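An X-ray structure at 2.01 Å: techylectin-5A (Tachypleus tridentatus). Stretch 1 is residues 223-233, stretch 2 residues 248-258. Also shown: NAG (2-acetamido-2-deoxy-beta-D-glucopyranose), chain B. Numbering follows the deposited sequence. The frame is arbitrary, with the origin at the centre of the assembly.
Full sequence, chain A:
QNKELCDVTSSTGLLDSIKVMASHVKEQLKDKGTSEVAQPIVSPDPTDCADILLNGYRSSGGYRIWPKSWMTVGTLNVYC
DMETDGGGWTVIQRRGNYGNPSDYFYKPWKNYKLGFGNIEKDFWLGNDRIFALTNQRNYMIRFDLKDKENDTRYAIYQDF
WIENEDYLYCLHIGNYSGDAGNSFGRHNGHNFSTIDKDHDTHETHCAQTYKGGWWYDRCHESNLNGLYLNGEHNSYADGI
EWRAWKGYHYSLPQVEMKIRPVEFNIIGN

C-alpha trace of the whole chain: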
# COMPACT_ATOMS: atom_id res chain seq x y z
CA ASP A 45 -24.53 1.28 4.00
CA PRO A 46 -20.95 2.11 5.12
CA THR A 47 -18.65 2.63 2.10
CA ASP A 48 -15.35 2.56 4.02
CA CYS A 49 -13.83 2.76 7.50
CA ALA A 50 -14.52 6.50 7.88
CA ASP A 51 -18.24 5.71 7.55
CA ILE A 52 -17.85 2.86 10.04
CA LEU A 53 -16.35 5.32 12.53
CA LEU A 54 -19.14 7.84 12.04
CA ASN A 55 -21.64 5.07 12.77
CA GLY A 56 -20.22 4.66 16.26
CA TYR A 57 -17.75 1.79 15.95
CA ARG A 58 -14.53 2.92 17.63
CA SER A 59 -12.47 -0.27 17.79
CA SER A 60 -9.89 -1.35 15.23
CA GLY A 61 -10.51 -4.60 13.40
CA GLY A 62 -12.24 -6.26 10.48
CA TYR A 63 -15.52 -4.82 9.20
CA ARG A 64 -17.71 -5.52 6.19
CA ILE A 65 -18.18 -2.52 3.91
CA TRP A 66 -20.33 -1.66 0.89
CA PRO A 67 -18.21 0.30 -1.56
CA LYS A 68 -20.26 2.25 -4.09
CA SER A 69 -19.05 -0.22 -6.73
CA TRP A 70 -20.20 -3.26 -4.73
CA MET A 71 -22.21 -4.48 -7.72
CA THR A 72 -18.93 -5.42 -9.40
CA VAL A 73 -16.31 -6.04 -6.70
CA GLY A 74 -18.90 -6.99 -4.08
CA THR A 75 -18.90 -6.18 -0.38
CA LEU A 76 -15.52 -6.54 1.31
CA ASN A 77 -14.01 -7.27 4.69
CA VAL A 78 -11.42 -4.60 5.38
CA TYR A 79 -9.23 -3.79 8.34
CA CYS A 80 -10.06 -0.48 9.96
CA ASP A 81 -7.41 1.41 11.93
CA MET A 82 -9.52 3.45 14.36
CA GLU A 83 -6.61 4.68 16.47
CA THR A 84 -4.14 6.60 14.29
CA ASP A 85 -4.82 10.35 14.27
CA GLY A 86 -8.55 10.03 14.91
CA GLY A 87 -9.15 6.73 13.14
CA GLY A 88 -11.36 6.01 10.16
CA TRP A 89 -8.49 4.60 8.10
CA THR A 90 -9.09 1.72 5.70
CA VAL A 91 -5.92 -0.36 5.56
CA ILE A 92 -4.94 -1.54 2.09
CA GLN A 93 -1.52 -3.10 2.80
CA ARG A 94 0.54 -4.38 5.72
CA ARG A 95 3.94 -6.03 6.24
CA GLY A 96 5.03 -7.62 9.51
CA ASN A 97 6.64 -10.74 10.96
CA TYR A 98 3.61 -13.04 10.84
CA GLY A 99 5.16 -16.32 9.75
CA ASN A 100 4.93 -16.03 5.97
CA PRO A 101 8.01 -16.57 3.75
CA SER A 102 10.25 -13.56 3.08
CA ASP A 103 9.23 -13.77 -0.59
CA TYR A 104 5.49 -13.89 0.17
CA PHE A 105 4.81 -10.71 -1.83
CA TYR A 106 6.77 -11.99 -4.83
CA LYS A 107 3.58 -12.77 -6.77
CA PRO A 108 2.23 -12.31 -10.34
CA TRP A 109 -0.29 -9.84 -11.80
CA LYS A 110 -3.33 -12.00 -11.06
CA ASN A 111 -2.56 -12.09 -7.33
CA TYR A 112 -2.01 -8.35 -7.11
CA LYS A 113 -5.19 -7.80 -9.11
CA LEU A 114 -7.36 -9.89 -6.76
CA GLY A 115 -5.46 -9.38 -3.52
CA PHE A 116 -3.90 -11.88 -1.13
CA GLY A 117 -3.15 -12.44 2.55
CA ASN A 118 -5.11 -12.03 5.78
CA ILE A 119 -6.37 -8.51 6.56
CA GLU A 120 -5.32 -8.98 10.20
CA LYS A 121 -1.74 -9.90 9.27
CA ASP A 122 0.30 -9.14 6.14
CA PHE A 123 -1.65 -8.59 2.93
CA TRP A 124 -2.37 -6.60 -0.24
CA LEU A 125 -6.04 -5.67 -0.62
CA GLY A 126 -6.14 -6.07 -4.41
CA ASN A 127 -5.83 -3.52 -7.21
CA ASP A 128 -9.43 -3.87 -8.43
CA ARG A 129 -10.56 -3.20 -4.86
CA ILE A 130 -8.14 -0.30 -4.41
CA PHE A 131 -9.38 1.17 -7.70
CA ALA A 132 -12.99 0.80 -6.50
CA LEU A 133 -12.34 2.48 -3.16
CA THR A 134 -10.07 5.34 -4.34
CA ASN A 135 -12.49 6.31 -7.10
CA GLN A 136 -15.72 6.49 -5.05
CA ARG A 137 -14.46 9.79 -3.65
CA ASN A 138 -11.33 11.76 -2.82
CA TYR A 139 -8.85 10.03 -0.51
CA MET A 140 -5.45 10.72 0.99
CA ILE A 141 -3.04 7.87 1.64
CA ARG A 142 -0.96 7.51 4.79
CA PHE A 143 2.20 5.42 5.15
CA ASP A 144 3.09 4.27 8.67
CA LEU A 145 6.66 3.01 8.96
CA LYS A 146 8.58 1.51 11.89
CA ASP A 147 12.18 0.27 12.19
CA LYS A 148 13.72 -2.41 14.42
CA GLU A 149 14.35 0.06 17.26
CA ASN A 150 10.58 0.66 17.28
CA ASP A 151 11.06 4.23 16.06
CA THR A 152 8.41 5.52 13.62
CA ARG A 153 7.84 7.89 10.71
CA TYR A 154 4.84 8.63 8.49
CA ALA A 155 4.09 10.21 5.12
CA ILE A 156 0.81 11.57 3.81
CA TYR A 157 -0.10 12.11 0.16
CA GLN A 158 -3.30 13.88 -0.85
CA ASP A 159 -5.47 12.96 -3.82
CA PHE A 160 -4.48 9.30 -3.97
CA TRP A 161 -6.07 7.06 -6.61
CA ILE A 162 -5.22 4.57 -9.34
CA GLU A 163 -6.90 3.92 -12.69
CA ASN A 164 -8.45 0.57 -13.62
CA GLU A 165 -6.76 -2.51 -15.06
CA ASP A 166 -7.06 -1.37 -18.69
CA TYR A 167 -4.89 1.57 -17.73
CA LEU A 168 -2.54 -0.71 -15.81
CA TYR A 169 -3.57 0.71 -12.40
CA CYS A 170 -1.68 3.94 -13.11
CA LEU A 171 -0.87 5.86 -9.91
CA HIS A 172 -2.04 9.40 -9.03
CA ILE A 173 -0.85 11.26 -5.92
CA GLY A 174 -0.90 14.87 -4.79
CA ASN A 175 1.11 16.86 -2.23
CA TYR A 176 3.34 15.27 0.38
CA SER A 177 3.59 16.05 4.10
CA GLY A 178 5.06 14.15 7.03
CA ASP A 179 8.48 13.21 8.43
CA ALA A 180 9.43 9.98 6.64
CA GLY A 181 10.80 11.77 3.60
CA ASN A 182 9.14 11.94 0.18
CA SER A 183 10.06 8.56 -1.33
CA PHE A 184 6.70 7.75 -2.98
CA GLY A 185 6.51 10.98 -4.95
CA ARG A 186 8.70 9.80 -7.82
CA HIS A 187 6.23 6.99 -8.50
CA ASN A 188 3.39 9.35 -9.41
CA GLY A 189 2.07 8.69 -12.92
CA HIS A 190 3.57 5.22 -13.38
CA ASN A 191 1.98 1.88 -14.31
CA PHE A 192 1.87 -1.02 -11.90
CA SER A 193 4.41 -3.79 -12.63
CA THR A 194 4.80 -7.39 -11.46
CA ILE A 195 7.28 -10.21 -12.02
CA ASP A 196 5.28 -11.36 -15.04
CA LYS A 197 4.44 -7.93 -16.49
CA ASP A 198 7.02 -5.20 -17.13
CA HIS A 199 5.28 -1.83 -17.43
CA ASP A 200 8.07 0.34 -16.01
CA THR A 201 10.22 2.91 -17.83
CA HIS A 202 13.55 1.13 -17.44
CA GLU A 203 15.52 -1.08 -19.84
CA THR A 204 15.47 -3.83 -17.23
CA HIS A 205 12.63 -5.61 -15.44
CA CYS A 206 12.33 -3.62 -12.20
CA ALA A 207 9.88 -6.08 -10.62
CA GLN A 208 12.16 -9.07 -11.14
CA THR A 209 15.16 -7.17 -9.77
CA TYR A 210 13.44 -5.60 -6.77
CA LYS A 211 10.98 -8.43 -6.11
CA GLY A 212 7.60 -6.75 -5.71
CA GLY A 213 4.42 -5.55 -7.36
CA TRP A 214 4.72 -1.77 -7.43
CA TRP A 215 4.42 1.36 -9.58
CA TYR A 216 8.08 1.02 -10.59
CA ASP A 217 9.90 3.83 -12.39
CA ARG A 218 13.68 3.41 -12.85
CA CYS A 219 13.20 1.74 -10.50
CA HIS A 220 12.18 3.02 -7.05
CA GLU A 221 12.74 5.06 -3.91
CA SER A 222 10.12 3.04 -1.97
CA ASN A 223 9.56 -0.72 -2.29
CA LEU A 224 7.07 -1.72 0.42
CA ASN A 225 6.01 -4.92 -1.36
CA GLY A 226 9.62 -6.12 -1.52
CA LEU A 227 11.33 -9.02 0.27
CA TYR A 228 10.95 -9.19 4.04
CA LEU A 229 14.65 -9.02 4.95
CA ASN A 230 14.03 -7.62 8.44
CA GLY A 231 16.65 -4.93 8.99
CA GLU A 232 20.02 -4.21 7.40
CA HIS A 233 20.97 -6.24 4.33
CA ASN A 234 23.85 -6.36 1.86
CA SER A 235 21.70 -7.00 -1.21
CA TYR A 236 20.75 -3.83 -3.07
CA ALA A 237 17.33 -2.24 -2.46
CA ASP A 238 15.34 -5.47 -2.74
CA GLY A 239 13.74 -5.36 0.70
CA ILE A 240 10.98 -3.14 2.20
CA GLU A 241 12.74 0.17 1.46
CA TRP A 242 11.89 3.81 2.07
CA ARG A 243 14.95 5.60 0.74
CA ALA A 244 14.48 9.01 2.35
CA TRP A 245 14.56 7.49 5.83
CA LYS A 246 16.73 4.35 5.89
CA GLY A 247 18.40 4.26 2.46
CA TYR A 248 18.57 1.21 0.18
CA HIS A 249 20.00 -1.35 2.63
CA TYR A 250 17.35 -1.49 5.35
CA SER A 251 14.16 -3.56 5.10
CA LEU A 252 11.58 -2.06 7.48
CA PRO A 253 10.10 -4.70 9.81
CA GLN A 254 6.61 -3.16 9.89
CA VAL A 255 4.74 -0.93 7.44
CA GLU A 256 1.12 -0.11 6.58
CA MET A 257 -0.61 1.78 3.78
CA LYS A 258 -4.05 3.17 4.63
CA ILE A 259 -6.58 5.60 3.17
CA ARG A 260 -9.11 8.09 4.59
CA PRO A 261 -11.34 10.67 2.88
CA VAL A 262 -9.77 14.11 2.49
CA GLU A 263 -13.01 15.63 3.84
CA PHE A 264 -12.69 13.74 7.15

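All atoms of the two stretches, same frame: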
# COMPACT_ATOMS: atom_id res chain seq x y z
N ASN A 223 9.82 0.63 -1.79
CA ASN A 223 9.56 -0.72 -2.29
C ASN A 223 8.89 -1.56 -1.21
O ASN A 223 9.36 -2.65 -0.88
CB ASN A 223 10.91 -1.34 -2.71
CG ASN A 223 10.76 -2.62 -3.50
OD1 ASN A 223 9.99 -2.70 -4.46
ND2 ASN A 223 11.53 -3.64 -3.13
N LEU A 224 7.78 -1.06 -0.67
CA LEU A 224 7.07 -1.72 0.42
C LEU A 224 6.57 -3.14 0.19
O LEU A 224 6.31 -3.87 1.15
CB LEU A 224 5.92 -0.82 0.89
CG LEU A 224 6.31 0.22 1.96
CD1 LEU A 224 7.72 0.75 1.73
CD2 LEU A 224 5.30 1.34 1.96
N ASN A 225 6.44 -3.55 -1.07
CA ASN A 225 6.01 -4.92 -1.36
C ASN A 225 7.22 -5.80 -1.68
O ASN A 225 7.08 -6.86 -2.29
CB ASN A 225 5.03 -4.96 -2.53
CG ASN A 225 3.66 -4.41 -2.16
OD1 ASN A 225 3.28 -4.41 -0.99
ND2 ASN A 225 2.91 -3.97 -3.16
N GLY A 226 8.41 -5.36 -1.26
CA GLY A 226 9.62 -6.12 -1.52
C GLY A 226 9.82 -7.28 -0.55
O GLY A 226 8.94 -7.60 0.24
N LEU A 227 11.00 -7.89 -0.61
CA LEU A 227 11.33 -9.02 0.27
C LEU A 227 11.37 -8.59 1.72
O LEU A 227 11.79 -7.48 2.04
CB LEU A 227 12.69 -9.63 -0.12
CG LEU A 227 12.87 -10.13 -1.55
CD1 LEU A 227 14.25 -10.75 -1.70
CD2 LEU A 227 11.79 -11.14 -1.90
N TYR A 228 10.94 -9.48 2.61
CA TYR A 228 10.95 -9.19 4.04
C TYR A 228 12.32 -9.62 4.56
O TYR A 228 12.48 -10.75 5.01
CB TYR A 228 9.87 -9.99 4.76
CG TYR A 228 9.60 -9.49 6.16
CD1 TYR A 228 8.73 -8.42 6.38
CD2 TYR A 228 10.27 -10.03 7.26
CE1 TYR A 228 8.53 -7.90 7.65
CE2 TYR A 228 10.08 -9.52 8.54
CZ TYR A 228 9.21 -8.45 8.73
OH TYR A 228 9.03 -7.93 9.98
N LEU A 229 13.29 -8.71 4.51
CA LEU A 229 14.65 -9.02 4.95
C LEU A 229 14.92 -8.64 6.40
O LEU A 229 16.00 -8.90 6.93
CB LEU A 229 15.66 -8.36 4.02
CG LEU A 229 15.48 -8.80 2.56
CD1 LEU A 229 16.45 -8.05 1.67
CD2 LEU A 229 15.70 -10.31 2.45
N ASN A 230 13.95 -8.00 7.03
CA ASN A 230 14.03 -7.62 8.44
C ASN A 230 15.32 -6.94 8.90
O ASN A 230 16.16 -7.56 9.55
CB ASN A 230 13.78 -8.88 9.28
CG ASN A 230 13.65 -8.59 10.76
OD1 ASN A 230 13.16 -7.53 11.15
ND2 ASN A 230 14.08 -9.53 11.59
N GLY A 231 15.47 -5.66 8.58
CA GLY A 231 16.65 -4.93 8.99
C GLY A 231 17.68 -4.69 7.91
O GLY A 231 17.36 -4.72 6.72
N GLU A 232 18.92 -4.45 8.33
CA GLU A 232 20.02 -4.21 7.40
C GLU A 232 20.28 -5.42 6.52
O GLU A 232 20.13 -6.56 6.95
CB GLU A 232 21.30 -3.87 8.18
CG GLU A 232 21.20 -2.61 9.03
CD GLU A 232 20.75 -2.88 10.46
OE1 GLU A 232 19.75 -3.61 10.66
OE2 GLU A 232 21.40 -2.34 11.38
N HIS A 233 20.67 -5.16 5.27
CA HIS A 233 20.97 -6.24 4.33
C HIS A 233 21.94 -5.77 3.26
O HIS A 233 21.90 -4.63 2.80
CB HIS A 233 19.67 -6.78 3.70
CG HIS A 233 18.93 -5.78 2.88
ND1 HIS A 233 19.21 -5.54 1.55
CD2 HIS A 233 17.91 -4.95 3.20
CE1 HIS A 233 18.41 -4.60 1.09
NE2 HIS A 233 17.60 -4.23 2.07
N TYR A 248 18.89 2.39 0.99
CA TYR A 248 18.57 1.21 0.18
C TYR A 248 19.04 -0.13 0.77
O TYR A 248 18.95 -1.16 0.10
CB TYR A 248 19.17 1.35 -1.22
CG TYR A 248 18.41 2.28 -2.14
CD1 TYR A 248 17.04 2.14 -2.32
CD2 TYR A 248 19.08 3.26 -2.88
CE1 TYR A 248 16.35 2.94 -3.22
CE2 TYR A 248 18.41 4.07 -3.78
CZ TYR A 248 17.04 3.90 -3.95
OH TYR A 248 16.36 4.66 -4.87
N HIS A 249 19.52 -0.12 2.01
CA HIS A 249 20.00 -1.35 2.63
C HIS A 249 19.34 -1.64 3.97
O HIS A 249 19.98 -2.19 4.88
CB HIS A 249 21.52 -1.30 2.79
CG HIS A 249 22.27 -1.45 1.51
ND1 HIS A 249 22.57 -2.67 0.96
CD2 HIS A 249 22.76 -0.52 0.65
CE1 HIS A 249 23.22 -2.50 -0.19
NE2 HIS A 249 23.34 -1.20 -0.39
N TYR A 250 18.07 -1.27 4.10
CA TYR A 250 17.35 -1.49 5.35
C TYR A 250 15.88 -1.83 5.04
O TYR A 250 15.12 -0.98 4.56
CB TYR A 250 17.44 -0.24 6.23
CG TYR A 250 17.00 -0.47 7.66
CD1 TYR A 250 15.66 -0.58 8.00
CD2 TYR A 250 17.95 -0.60 8.69
CE1 TYR A 250 15.26 -0.81 9.31
CE2 TYR A 250 17.56 -0.83 10.00
CZ TYR A 250 16.22 -0.94 10.31
OH TYR A 250 15.83 -1.19 11.61
N SER A 251 15.51 -3.07 5.33
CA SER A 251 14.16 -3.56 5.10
C SER A 251 13.33 -3.35 6.36
O SER A 251 13.51 -4.06 7.36
CB SER A 251 14.21 -5.05 4.74
OG SER A 251 12.93 -5.56 4.42
N LEU A 252 12.42 -2.37 6.32
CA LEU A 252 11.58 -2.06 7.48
C LEU A 252 10.81 -3.29 7.95
O LEU A 252 10.22 -4.02 7.14
CB LEU A 252 10.62 -0.90 7.13
CG LEU A 252 11.31 0.43 6.80
CD1 LEU A 252 10.33 1.38 6.14
CD2 LEU A 252 11.88 1.06 8.07
N PRO A 253 10.80 -3.54 9.26
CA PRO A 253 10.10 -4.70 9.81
C PRO A 253 8.57 -4.59 9.85
O PRO A 253 7.88 -5.60 9.88
CB PRO A 253 10.71 -4.84 11.21
CG PRO A 253 10.99 -3.42 11.58
CD PRO A 253 11.58 -2.85 10.31
N GLN A 254 8.06 -3.36 9.86
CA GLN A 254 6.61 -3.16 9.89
C GLN A 254 6.18 -1.91 9.14
O GLN A 254 6.68 -0.82 9.41
CB GLN A 254 6.09 -3.05 11.32
CG GLN A 254 6.17 -4.33 12.13
CD GLN A 254 5.43 -4.21 13.44
OE1 GLN A 254 4.21 -4.07 13.46
NE2 GLN A 254 6.17 -4.27 14.54
N VAL A 255 5.25 -2.07 8.20
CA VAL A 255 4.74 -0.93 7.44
C VAL A 255 3.25 -1.15 7.16
O VAL A 255 2.76 -2.27 7.19
CB VAL A 255 5.47 -0.76 6.08
CG1 VAL A 255 6.98 -0.67 6.29
CG2 VAL A 255 5.14 -1.90 5.14
N GLU A 256 2.54 -0.05 6.90
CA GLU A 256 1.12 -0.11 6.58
C GLU A 256 0.77 1.04 5.65
O GLU A 256 1.31 2.14 5.79
CB GLU A 256 0.24 0.03 7.83
CG GLU A 256 0.34 -1.09 8.85
CD GLU A 256 -0.71 -0.94 9.94
OE1 GLU A 256 -1.14 0.21 10.19
OE2 GLU A 256 -1.10 -1.96 10.54
N MET A 257 -0.12 0.77 4.71
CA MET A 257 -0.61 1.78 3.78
C MET A 257 -2.11 1.83 4.08
O MET A 257 -2.77 0.79 4.13
CB MET A 257 -0.34 1.34 2.34
CG MET A 257 1.15 1.31 1.99
SD MET A 257 1.52 0.45 0.45
CE MET A 257 0.70 1.53 -0.74
N LYS A 258 -2.64 3.02 4.30
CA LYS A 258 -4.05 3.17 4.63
C LYS A 258 -4.63 4.46 4.06
O LYS A 258 -3.92 5.46 3.92
CB LYS A 258 -4.21 3.15 6.15
CG LYS A 258 -3.39 4.23 6.85
CD LYS A 258 -3.26 4.00 8.36
CE LYS A 258 -2.34 2.83 8.65
NZ LYS A 258 -2.06 2.68 10.11
C1 NAG B . 18.10 5.11 -8.12
C2 NAG B . 18.07 3.63 -8.72
C3 NAG B . 19.43 3.38 -9.48
C4 NAG B . 19.45 4.38 -10.62
C5 NAG B . 19.41 5.83 -10.01
C6 NAG B . 19.40 6.90 -11.11
C7 NAG B . 16.77 1.96 -7.55
C8 NAG B . 16.55 0.96 -6.46
N2 NAG B . 17.95 2.67 -7.61
O1 NAG B . 16.88 5.46 -7.39
O3 NAG B . 19.47 2.07 -10.05
O4 NAG B . 20.69 4.21 -11.40
O5 NAG B . 18.21 6.07 -9.21
O6 NAG B . 19.35 8.15 -10.35
O7 NAG B . 15.85 2.11 -8.39
O HOH W 1 11.41 -6.44 6.55

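Ser251, His233 and Leu224 have the most surface covered by the opposite stretch, and the contact can be read from these three.

Ser251 lies in a short antiparallel pairing with Gly231. Gly231 N donates to Ser251 O at 2.8 Å, and Ser251 N donates to Gly231 O, also at 2.8 Å. Both bonds are nearly straight, so the two residues form a closed hydrogen-bonded pair. The Ser251 side chain adds a further link. Ser251 OG accepts from Leu229 N at 3.2 Å, which ties the loop before the strand to the same residue. A water hydrogen-bonds to Ser251 OG at 2.8 Å, accepts from Asn230 N at 3.0 Å and donates to Leu252 O at 2.8 Å. It thus bridges the stretches where the direct pairing ends. Further along, Tyr228 OH donates to Pro253 O at 2.6 Å. Pro253 O lies at the edge of the Tyr228 ring, near its plane.

Gly231 has phi/psi of 104/-158. At these angles a CB would be jammed against the carbonyl O of Asn230, so the backbone itself calls for glycine. Gly231 CA also lies over the face of the Tyr250 ring, 4.2 Å from its centroid. The Tyr250 side chain is on the same face of the sheet as that of Glu232, its partner in the non-hydrogen-bonded pair. Glu232 CA and Tyr250 CA are 4.3 Å apart.

His233 continues the pairing beyond the strand. His233 N donates to His249 O at 3.1 Å. In return, His249 ND1 donates to His233 O at 2.8 Å, so a side chain supplies the second bond. His249 O also receives a CA-H...O contact from Glu232 CA at 3.2 Å. The CA-to-CB bond of His233 points sideways, but with chi1 in p the end of its side chain comes nearer stretch 2. His249 CA sits over one face of the His233 ring, 4.0 Å from its centroid. Ser251 N lies at the ring edge, 3.7 Å from His233 CD2. The His233 and His249 rings are oblique, with centroids 5.8 Å apart and planes at 45°.

Leu224 makes a separate, apolar contact. It sits in the type I turn from Asn223 to Gly226, closed by Gly226 N donating to Asn223 O at 2.9 Å. Its side chain points toward the strand 254-258. Leu224 CG is 4.0 Å from Val255 CG2, and Leu224 CD2 is 4.2 Å from Met257 CG. Val255 and Met257 point toward the turn, while Gln254 and Glu256 point away, as expected for alternating residues of a strand. All three apolar residues are buried.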